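Local atomic coordinates of capsid protein (Macrobrachium rosenbergii nodavirus, PDB entry 5YKU), a protein that forms the shell of a prawn nodavirus, its protrusion domain, the part described here, probably building the dimeric spikes on the particle surface. Residues 73-77 and 112-116; 6-12 and 117-122; 27-33 and 96-102. Residues are numbered along the deposited sequence.

Contact 1: 73-77 and 112-116; sequences SYFDT and PYQYR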
loop_
_atom_site.group_PDB
_atom_site.type_symbol
_atom_site.label_atom_id
_atom_site.label_comp_id
_atom_site.label_asym_id
_atom_site.label_seq_id
_atom_site.Cartn_x
_atom_site.Cartn_y
_atom_site.Cartn_z
ATOM N N SER A 73 -5.089 -5.426 -4.354
ATOM C CA SER A 73 -5.332 -5.499 -5.768
ATOM C C SER A 73 -5.849 -4.220 -6.303
ATOM O O SER A 73 -6.857 -3.657 -5.772
ATOM C CB SER A 73 -6.337 -6.568 -6.092
ATOM O OG SER A 73 -5.808 -7.870 -5.908
ATOM N N TYR A 74 -5.306 -3.718 -7.435
ATOM C CA TYR A 74 -5.810 -2.603 -8.198
ATOM C C TYR A 74 -6.130 -3.036 -9.600
ATOM O O TYR A 74 -5.343 -3.753 -10.233
ATOM C CB TYR A 74 -4.814 -1.482 -8.281
ATOM C CG TYR A 74 -4.373 -0.910 -6.949
ATOM C CD1 TYR A 74 -5.051 0.163 -6.349
ATOM C CD2 TYR A 74 -3.247 -1.399 -6.343
ATOM C CE1 TYR A 74 -4.627 0.678 -5.140
ATOM C CE2 TYR A 74 -2.794 -0.856 -5.143
ATOM C CZ TYR A 74 -3.477 0.176 -4.553
ATOM O OH TYR A 74 -3.048 0.696 -3.342
ATOM N N PHE A 75 -7.207 -2.520 -10.166
ATOM C CA PHE A 75 -7.520 -2.666 -11.616
ATOM C C PHE A 75 -8.427 -1.582 -11.975
ATOM O O PHE A 75 -9.392 -1.305 -11.247
ATOM C CB PHE A 75 -8.151 -4.027 -11.915
ATOM C CG PHE A 75 -8.139 -4.380 -13.370
ATOM C CD1 PHE A 75 -6.925 -4.607 -13.992
ATOM C CD2 PHE A 75 -9.231 -4.439 -14.126
ATOM C CE1 PHE A 75 -6.839 -5.025 -15.313
ATOM C CE2 PHE A 75 -9.162 -4.795 -15.497
ATOM C CZ PHE A 75 -7.994 -5.151 -16.060
ATOM N N ASP A 76 -8.213 -0.904 -13.103
ATOM C CA ASP A 76 -8.938 0.323 -13.430
ATOM C C ASP A 76 -9.937 0.228 -14.525
ATOM O O ASP A 76 -10.526 1.248 -14.827
ATOM C CB ASP A 76 -7.909 1.429 -13.670
ATOM C CG ASP A 76 -7.043 1.232 -14.902
ATOM O OD1 ASP A 76 -7.107 0.125 -15.516
ATOM O OD2 ASP A 76 -6.335 2.251 -15.263
ATOM N N THR A 77 -10.132 -0.896 -15.161
ATOM C CA THR A 77 -10.904 -0.934 -16.415
ATOM C C THR A 77 -12.003 -1.926 -16.323
ATOM O O THR A 77 -11.777 -3.155 -16.229
ATOM C CB THR A 77 -9.992 -1.270 -17.614
ATOM O OG1 THR A 77 -8.898 -0.323 -17.672
ATOM C CG2 THR A 77 -10.741 -1.249 -18.887
ATOM N N PRO A 112 -0.092 6.732 -10.780
ATOM C CA PRO A 112 0.147 5.839 -9.649
ATOM C C PRO A 112 -1.148 5.306 -9.060
ATOM O O PRO A 112 -2.182 5.971 -9.050
ATOM C CB PRO A 112 0.865 6.678 -8.632
ATOM C CG PRO A 112 1.482 7.838 -9.443
ATOM C CD PRO A 112 0.576 8.071 -10.576
ATOM N N TYR A 113 -1.069 4.071 -8.584
ATOM C CA TYR A 113 -2.073 3.589 -7.642
ATOM C C TYR A 113 -1.699 4.093 -6.279
ATOM O O TYR A 113 -0.539 4.511 -6.002
ATOM C CB TYR A 113 -2.171 2.079 -7.741
ATOM C CG TYR A 113 -2.902 1.640 -9.012
ATOM C CD1 TYR A 113 -4.225 2.048 -9.200
ATOM C CD2 TYR A 113 -2.333 0.832 -9.946
ATOM C CE1 TYR A 113 -4.971 1.658 -10.347
ATOM C CE2 TYR A 113 -3.041 0.429 -11.104
ATOM C CZ TYR A 113 -4.341 0.872 -11.279
ATOM O OH TYR A 113 -5.082 0.513 -12.363
ATOM N N GLN A 114 -2.678 4.095 -5.359
ATOM C CA GLN A 114 -2.672 4.929 -4.128
ATOM C C GLN A 114 -3.000 4.108 -2.928
ATOM O O GLN A 114 -3.821 3.195 -2.966
ATOM C CB GLN A 114 -3.722 6.026 -4.311
ATOM C CG GLN A 114 -3.414 6.967 -5.517
ATOM C CD GLN A 114 -4.660 7.573 -6.060
ATOM O OE1 GLN A 114 -5.627 6.883 -6.457
ATOM N NE2 GLN A 114 -4.722 8.878 -6.176
ATOM N N TYR A 115 -2.377 4.418 -1.815
ATOM C CA TYR A 115 -2.529 3.693 -0.594
ATOM C C TYR A 115 -2.727 4.600 0.598
ATOM O O TYR A 115 -2.366 5.778 0.598
ATOM C CB TYR A 115 -1.332 2.741 -0.354
ATOM C CG TYR A 115 -0.055 3.458 -0.013
ATOM C CD1 TYR A 115 0.185 3.992 1.239
ATOM C CD2 TYR A 115 0.965 3.549 -0.970
ATOM C CE1 TYR A 115 1.449 4.592 1.493
ATOM C CE2 TYR A 115 2.120 4.209 -0.757
ATOM C CZ TYR A 115 2.363 4.702 0.499
ATOM O OH TYR A 115 3.581 5.374 0.732
ATOM N N ARG A 116 -3.380 4.043 1.642
ATOM C CA ARG A 116 -3.671 4.711 2.933
ATOM C C ARG A 116 -3.167 3.824 4.039
ATOM O O ARG A 116 -3.509 2.632 4.060
ATOM C CB ARG A 116 -5.152 4.991 3.030
ATOM C CG ARG A 116 -5.518 5.674 4.349
ATOM C CD ARG A 116 -7.046 5.887 4.445
ATOM N NE ARG A 116 -7.591 6.605 3.316
ATOM C CZ ARG A 116 -7.453 7.882 3.061
ATOM N NH1 ARG A 116 -6.889 8.701 3.907
ATOM N NH2 ARG A 116 -8.028 8.344 1.943
#
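Strands that are not neighbours in a sheet can still meet through their side chains, and 73-77 with 112-116 illustrates how two tyrosines span such a gap. Their packing is reciprocal. The rings of Tyr74 and Tyr113 run almost parallel, with planes at 16°, yet are strongly offset, with centroids 4.7 Å apart. Each ring face receives the other residue's CB in a CH-pi contact: Tyr74 CB lies 3.5 Å from the Tyr113 ring centroid, and Tyr113 CB 3.6 Å from that of Tyr74. Among polar contacts, Tyr74 OH donates a short hydrogen bond to Gln114 O (2.6 Å) and is also bonded to Trp19 NE1, while Tyr113 OH, lying 3.2 Å from Asp76 CB, bonds to the backbone of Gln57. Asp76 OD2 forms a salt bridge with Arg50 and a hydrogen bond with Ser53, while OD1 accepts from Thr77 OG1 (2.8 Å). This buried cross-core contact joins strand 69-75 to the segment leading into strand 114-121, with strands 57-63 and 41-47 alongside.

Contact 2: 6-12 and 117-122; sequences VSQLTYN and IIRAIV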
loop_
_atom_site.group_PDB
_atom_site.type_symbol
_atom_site.label_atom_id
_atom_site.label_comp_id
_atom_site.label_asym_id
_atom_site.label_seq_id
_atom_site.Cartn_x
_atom_site.Cartn_y
_atom_site.Cartn_z
ATOM N N VAL A 6 -5.199 2.952 26.997
ATOM C CA VAL A 6 -6.115 2.341 26.079
ATOM C C VAL A 6 -7.423 3.035 25.969
ATOM O O VAL A 6 -8.063 3.000 24.876
ATOM C CB VAL A 6 -6.419 0.845 26.309
ATOM C CG1 VAL A 6 -7.395 0.382 25.258
ATOM C CG2 VAL A 6 -5.221 -0.031 26.164
ATOM N N SER A 7 -7.946 3.656 27.049
ATOM C CA SER A 7 -9.183 4.375 26.940
ATOM C C SER A 7 -9.055 5.592 25.964
ATOM O O SER A 7 -10.072 6.161 25.593
ATOM C CB SER A 7 -9.553 4.821 28.378
ATOM O OG SER A 7 -8.537 5.789 28.726
ATOM N N GLN A 8 -7.804 5.958 25.613
ATOM C CA GLN A 8 -7.608 7.108 24.734
ATOM C C GLN A 8 -7.241 6.665 23.301
ATOM O O GLN A 8 -6.785 7.468 22.548
ATOM C CB GLN A 8 -6.522 7.986 25.267
ATOM C CG GLN A 8 -6.808 8.580 26.697
ATOM C CD GLN A 8 -8.199 9.183 26.810
ATOM O OE1 GLN A 8 -8.512 10.162 26.105
ATOM N NE2 GLN A 8 -9.057 8.578 27.632
ATOM N N LEU A 9 -7.459 5.378 22.998
ATOM C CA LEU A 9 -7.220 4.848 21.608
ATOM C C LEU A 9 -7.881 5.797 20.602
ATOM O O LEU A 9 -8.984 6.209 20.703
ATOM C CB LEU A 9 -7.871 3.463 21.497
ATOM C CG LEU A 9 -8.014 2.918 20.060
ATOM C CD1 LEU A 9 -6.733 2.553 19.456
ATOM C CD2 LEU A 9 -8.941 1.687 20.144
ATOM N N THR A 10 -7.093 6.083 19.572
ATOM C CA THR A 10 -7.552 6.746 18.341
ATOM C C THR A 10 -6.832 6.106 17.177
ATOM O O THR A 10 -5.891 5.340 17.365
ATOM C CB THR A 10 -7.262 8.267 18.347
ATOM O OG1 THR A 10 -5.859 8.472 18.386
ATOM C CG2 THR A 10 -7.926 8.980 19.557
ATOM N N TYR A 11 -7.234 6.465 15.995
ATOM C CA TYR A 11 -6.515 6.075 14.767
ATOM C C TYR A 11 -6.023 7.265 14.053
ATOM O O TYR A 11 -6.666 8.311 14.022
ATOM C CB TYR A 11 -7.527 5.330 13.844
ATOM C CG TYR A 11 -8.182 4.095 14.411
ATOM C CD1 TYR A 11 -7.642 2.805 14.256
ATOM C CD2 TYR A 11 -9.358 4.194 15.122
ATOM C CE1 TYR A 11 -8.314 1.674 14.758
ATOM C CE2 TYR A 11 -10.013 3.101 15.630
ATOM C CZ TYR A 11 -9.511 1.883 15.416
ATOM O OH TYR A 11 -10.172 0.771 15.901
ATOM N N ASN A 12 -4.948 7.093 13.316
ATOM C CA ASN A 12 -4.502 8.018 12.324
ATOM C C ASN A 12 -4.632 7.264 10.987
ATOM O O ASN A 12 -3.907 6.263 10.798
ATOM C CB ASN A 12 -3.080 8.512 12.622
ATOM C CG ASN A 12 -2.621 9.512 11.597
ATOM O OD1 ASN A 12 -2.747 9.353 10.396
ATOM N ND2 ASN A 12 -2.076 10.587 12.079
ATOM N N ILE A 117 -2.438 4.385 4.948
ATOM C CA ILE A 117 -1.947 3.630 6.121
ATOM C C ILE A 117 -2.711 4.016 7.323
ATOM O O ILE A 117 -2.991 5.231 7.579
ATOM C CB ILE A 117 -0.446 3.851 6.317
ATOM C CG1 ILE A 117 0.308 3.170 5.163
ATOM C CG2 ILE A 117 0.009 3.299 7.681
ATOM C CD1 ILE A 117 1.791 3.361 5.117
ATOM N N ILE A 118 -3.222 3.017 8.033
ATOM C CA ILE A 118 -4.001 3.168 9.250
ATOM C C ILE A 118 -3.156 2.749 10.424
ATOM O O ILE A 118 -2.610 1.589 10.467
ATOM C CB ILE A 118 -5.281 2.398 9.249
ATOM C CG1 ILE A 118 -6.130 2.919 8.082
ATOM C CG2 ILE A 118 -6.039 2.529 10.550
ATOM C CD1 ILE A 118 -7.244 1.999 7.747
ATOM N N ARG A 119 -3.019 3.611 11.455
ATOM C CA ARG A 119 -2.255 3.349 12.646
ATOM C C ARG A 119 -3.098 3.540 13.878
ATOM O O ARG A 119 -3.683 4.623 14.057
ATOM C CB ARG A 119 -1.088 4.377 12.729
ATOM C CG ARG A 119 -0.244 4.240 13.965
ATOM C CD ARG A 119 0.729 5.411 14.064
ATOM N NE ARG A 119 1.330 5.549 15.377
ATOM C CZ ARG A 119 1.796 6.677 15.896
ATOM N NH1 ARG A 119 2.239 6.608 17.117
ATOM N NH2 ARG A 119 1.692 7.794 15.161
ATOM N N ALA A 120 -3.258 2.534 14.712
ATOM C CA ALA A 120 -3.864 2.694 16.071
ATOM C C ALA A 120 -2.817 3.391 16.974
ATOM O O ALA A 120 -1.709 2.886 17.145
ATOM C CB ALA A 120 -4.217 1.331 16.643
ATOM N N ILE A 121 -3.210 4.544 17.484
ATOM C CA ILE A 121 -2.380 5.310 18.413
ATOM C C ILE A 121 -2.757 4.890 19.852
ATOM O O ILE A 121 -3.810 5.339 20.324
ATOM C CB ILE A 121 -2.497 6.788 18.144
ATOM C CG1 ILE A 121 -1.983 7.051 16.705
ATOM C CG2 ILE A 121 -1.583 7.529 19.158
ATOM C CD1 ILE A 121 -2.085 8.486 16.270
ATOM N N VAL A 122 -2.009 3.994 20.383
ATOM C CA VAL A 122 -2.325 3.374 21.691
ATOM C C VAL A 122 -1.085 2.731 22.178
ATOM O O VAL A 122 -0.225 2.311 21.385
ATOM C CB VAL A 122 -3.485 2.377 21.508
ATOM C CG1 VAL A 122 -3.058 1.163 20.669
ATOM C CG2 VAL A 122 -4.021 1.941 22.905
HETATM O O HOH W 1 -4.752 7.911 20.817
HETATM O O HOH W 2 -1.620 7.017 9.082
#
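In a jelly roll, the first and last strands pair antiparallel, and here strands 10-18 and 114-121 do so at one border of the sheet. Thr10 and Asn12 make hydrogen-bonded pairs with Ile121 and Arg119, although Thr10 N to Ile121 O (3.4 Å) is weak, flanking the non-hydrogen-bonded pair Tyr11-Ala120. Side-chain conformations differ along the pairing. Leu9, beyond the strand with chi1 t and chi2 p, brings CD1 within 3.8 Å of Val122 CB and 4.0 Å of Ala120 CB. Tyr11 (m) sets CD1 4.0 Å from Ile118 CG2, a diagonal contact on the face it shares with Ala120. On the other face, Asn12 CB packs 3.8 Å from Ile121 CD1, and the t rotamer of Asn12 lets OD1 hydrogen-bond to Asp14 N. Arg119, t at chi1, chi2 and chi3, hydrogen-bonds through NH1 to Asn125 O. The p rotamer of Thr10 suits a water that accepts from its OG1 (2.7 Å) and donates to Gln8 O (2.7 Å) and Ile121 O (2.8 Å).

Contact 3: 27-33 and 96-102; sequences QTYTQDI and ATFTLVT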
loop_
_atom_site.group_PDB
_atom_site.type_symbol
_atom_site.label_atom_id
_atom_site.label_comp_id
_atom_site.label_asym_id
_atom_site.label_seq_id
_atom_site.Cartn_x
_atom_site.Cartn_y
_atom_site.Cartn_z
ATOM N N GLN A 27 6.018 -6.073 -14.921
ATOM C CA GLN A 27 7.146 -5.767 -14.027
ATOM C C GLN A 27 6.906 -6.371 -12.692
ATOM O O GLN A 27 5.733 -6.398 -12.201
ATOM C CB GLN A 27 7.317 -4.226 -13.919
ATOM C CG GLN A 27 8.725 -3.731 -13.511
ATOM C CD GLN A 27 8.697 -2.206 -13.505
ATOM O OE1 GLN A 27 8.430 -1.612 -14.422
ATOM N NE2 GLN A 27 8.715 -1.628 -12.272
ATOM N N THR A 28 7.902 -6.799 -11.993
ATOM C CA THR A 28 7.904 -7.123 -10.641
ATOM C C THR A 28 8.960 -6.317 -9.969
ATOM O O THR A 28 10.152 -6.298 -10.440
ATOM C CB THR A 28 8.186 -8.629 -10.365
ATOM O OG1 THR A 28 7.095 -9.376 -10.932
ATOM C CG2 THR A 28 8.280 -9.026 -8.930
ATOM N N TYR A 29 8.675 -5.578 -8.913
ATOM C CA TYR A 29 9.572 -4.648 -8.324
ATOM C C TYR A 29 9.210 -4.401 -6.875
ATOM O O TYR A 29 8.200 -4.895 -6.407
ATOM C CB TYR A 29 9.602 -3.381 -9.160
ATOM C CG TYR A 29 8.282 -2.566 -9.300
ATOM C CD1 TYR A 29 7.296 -3.005 -10.116
ATOM C CD2 TYR A 29 8.065 -1.420 -8.622
ATOM C CE1 TYR A 29 6.137 -2.315 -10.374
ATOM C CE2 TYR A 29 6.928 -0.673 -8.766
ATOM C CZ TYR A 29 5.949 -1.080 -9.717
ATOM O OH TYR A 29 4.810 -0.356 -9.938
ATOM N N THR A 30 10.068 -3.711 -6.156
ATOM C CA THR A 30 9.812 -3.388 -4.778
ATOM C C THR A 30 9.740 -1.926 -4.503
ATOM O O THR A 30 10.215 -1.120 -5.247
ATOM C CB THR A 30 10.791 -4.052 -3.837
ATOM O OG1 THR A 30 12.097 -3.495 -4.090
ATOM C CG2 THR A 30 10.844 -5.556 -3.998
ATOM N N GLN A 31 9.133 -1.576 -3.385
ATOM C CA GLN A 31 9.063 -0.206 -2.867
ATOM C C GLN A 31 9.180 -0.255 -1.397
ATOM O O GLN A 31 8.468 -1.029 -0.723
ATOM C CB GLN A 31 7.771 0.475 -3.248
ATOM C CG GLN A 31 7.676 1.924 -2.857
ATOM C CD GLN A 31 6.527 2.641 -3.497
ATOM O OE1 GLN A 31 6.084 2.274 -4.585
ATOM N NE2 GLN A 31 6.031 3.689 -2.933
ATOM N N ASP A 32 10.008 0.578 -0.795
ATOM C CA ASP A 32 10.098 0.752 0.642
ATOM C C ASP A 32 9.327 1.913 1.106
ATOM O O ASP A 32 9.587 3.054 0.658
ATOM C CB ASP A 32 11.620 0.928 1.054
ATOM C CG ASP A 32 12.453 -0.230 0.855
ATOM O OD1 ASP A 32 12.011 -1.324 0.523
ATOM O OD2 ASP A 32 13.715 -0.117 1.176
ATOM N N ILE A 33 8.310 1.699 1.895
ATOM C CA ILE A 33 7.601 2.791 2.569
ATOM C C ILE A 33 8.436 3.159 3.747
ATOM O O ILE A 33 8.920 2.280 4.509
ATOM C CB ILE A 33 6.183 2.388 2.962
ATOM C CG1 ILE A 33 5.356 2.076 1.723
ATOM C CG2 ILE A 33 5.481 3.449 3.804
ATOM C CD1 ILE A 33 3.861 1.790 1.934
ATOM N N ALA A 96 8.940 -0.495 5.630
ATOM C CA ALA A 96 8.413 -1.785 5.218
ATOM C C ALA A 96 8.570 -1.906 3.730
ATOM O O ALA A 96 8.283 -0.951 3.009
ATOM C CB ALA A 96 6.961 -1.940 5.667
ATOM N N THR A 97 8.994 -3.052 3.267
ATOM C CA THR A 97 9.203 -3.299 1.869
ATOM C C THR A 97 8.049 -4.082 1.311
ATOM O O THR A 97 7.595 -5.069 1.879
ATOM C CB THR A 97 10.478 -4.096 1.636
ATOM O OG1 THR A 97 11.611 -3.342 2.128
ATOM C CG2 THR A 97 10.729 -4.402 0.169
ATOM N N PHE A 98 7.553 -3.672 0.181
ATOM C CA PHE A 98 6.465 -4.296 -0.609
ATOM C C PHE A 98 6.919 -4.728 -1.951
ATOM O O PHE A 98 7.780 -4.083 -2.548
ATOM C CB PHE A 98 5.290 -3.290 -0.769
ATOM C CG PHE A 98 4.699 -2.907 0.564
ATOM C CD1 PHE A 98 5.298 -1.898 1.349
ATOM C CD2 PHE A 98 3.570 -3.493 1.040
ATOM C CE1 PHE A 98 4.794 -1.601 2.610
ATOM C CE2 PHE A 98 3.075 -3.174 2.296
ATOM C CZ PHE A 98 3.684 -2.232 3.084
ATOM N N THR A 99 6.339 -5.810 -2.401
ATOM C CA THR A 99 6.561 -6.327 -3.758
ATOM C C THR A 99 5.367 -6.055 -4.606
ATOM O O THR A 99 4.216 -6.404 -4.218
ATOM C CB THR A 99 6.856 -7.818 -3.761
ATOM O OG1 THR A 99 8.130 -7.994 -3.076
ATOM C CG2 THR A 99 7.060 -8.357 -5.168
ATOM N N LEU A 100 5.513 -5.386 -5.685
ATOM C CA LEU A 100 4.547 -5.020 -6.656
ATOM C C LEU A 100 4.680 -5.834 -7.902
ATOM O O LEU A 100 5.768 -5.988 -8.449
ATOM C CB LEU A 100 4.601 -3.548 -7.035
ATOM C CG LEU A 100 4.400 -2.529 -5.873
ATOM C CD1 LEU A 100 5.755 -2.239 -5.204
ATOM C CD2 LEU A 100 3.758 -1.266 -6.349
ATOM N N VAL A 101 3.613 -6.441 -8.374
ATOM C CA VAL A 101 3.551 -7.178 -9.629
ATOM C C VAL A 101 2.549 -6.475 -10.521
ATOM O O VAL A 101 1.350 -6.349 -10.117
ATOM C CB VAL A 101 3.204 -8.626 -9.411
ATOM C CG1 VAL A 101 3.086 -9.357 -10.778
ATOM C CG2 VAL A 101 4.139 -9.359 -8.455
ATOM N N THR A 102 3.017 -5.935 -11.606
ATOM C CA THR A 102 2.178 -5.135 -12.510
ATOM C C THR A 102 2.045 -5.796 -13.829
ATOM O O THR A 102 2.974 -6.339 -14.365
ATOM C CB THR A 102 2.603 -3.700 -12.615
ATOM O OG1 THR A 102 3.982 -3.666 -13.030
ATOM C CG2 THR A 102 2.510 -2.965 -11.270
#
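A regular antiparallel pair has two faces that can be used quite differently, as following 96-102 against 27-33 makes clear. Ala96 opens the pairing by exchanging two backbone hydrogen bonds with Ile33: Ile33 N to Ala96 O at 2.9 Å and Ala96 N to Ile33 O at 3.0 Å. Thr97, on the more exposed face, donates from OG1 to Asp32 OD1 (2.6 Å), a short side-chain bond across a non-hydrogen-bonded pair; the side chain of Asp32 lies about 4 Å from a bound zinc ion. Phe98 returns to the interior, pairs with Gln31, and sets CE1 3.6 Å from Ile33 CD1, while its ring meets Trp19 and Phe88 edge-to-face. Thr99, opposite Thr30 on the outer face, touches Thr28 through the two CG2 methyls (4.0 Å) and hydrogen-bonds to Asn64. Leu100, paired with Tyr29, places CB over the face of the tyrosine ring, 3.9 Å from its centroid; the p rotamer of Tyr29 swings the ring over this neighbour, and its OH reaches the backbone of Val20. Val101 faces outward again beside Thr28, its CG2 lying 3.9 Å from Thr28 OG1. Thr102 closes the series with N to Gln27 O at 2.8 Å, while its OG1 sits at the edge of the Tyr29 ring, 3.7 Å from CE1. Ile33, Ala96, Phe98, Leu100 and Tyr29 share one face with Gln27, Gln31 and Thr102, whereas the other is mostly threonine with Asp32 and Val101. These seven consecutive pairs, with an outermost strand zipped to the penultimate one, fit the second-with-seventh strand pairing of an eight-stranded viral jelly roll.

In the fold
The three contacts sample one antiparallel sheet with strand order 1-8-3-6-5-4-7-2, the jelly-roll arrangement. Contacts 2 and 3 pair neighbouring strands at its two borders, 10-18 with 114-121 and 26-33 with 96-104, with centres about 27 Å apart on opposite sides of the chain's centre. Contact 3 nests within the loop closed by contact 2, as does contact 1, whose segments alternate with those of contact 3. Contact 1, its centre about 13 Å from that of contact 3 and about 25 Å from that of contact 2, crosses the core. Ile33 links the borders, its CD1 3.6 Å from Tyr115 CZ and its CG2 3.9 Å from Ile117 CD1, consistent with the two halves of the sheet packing face to face.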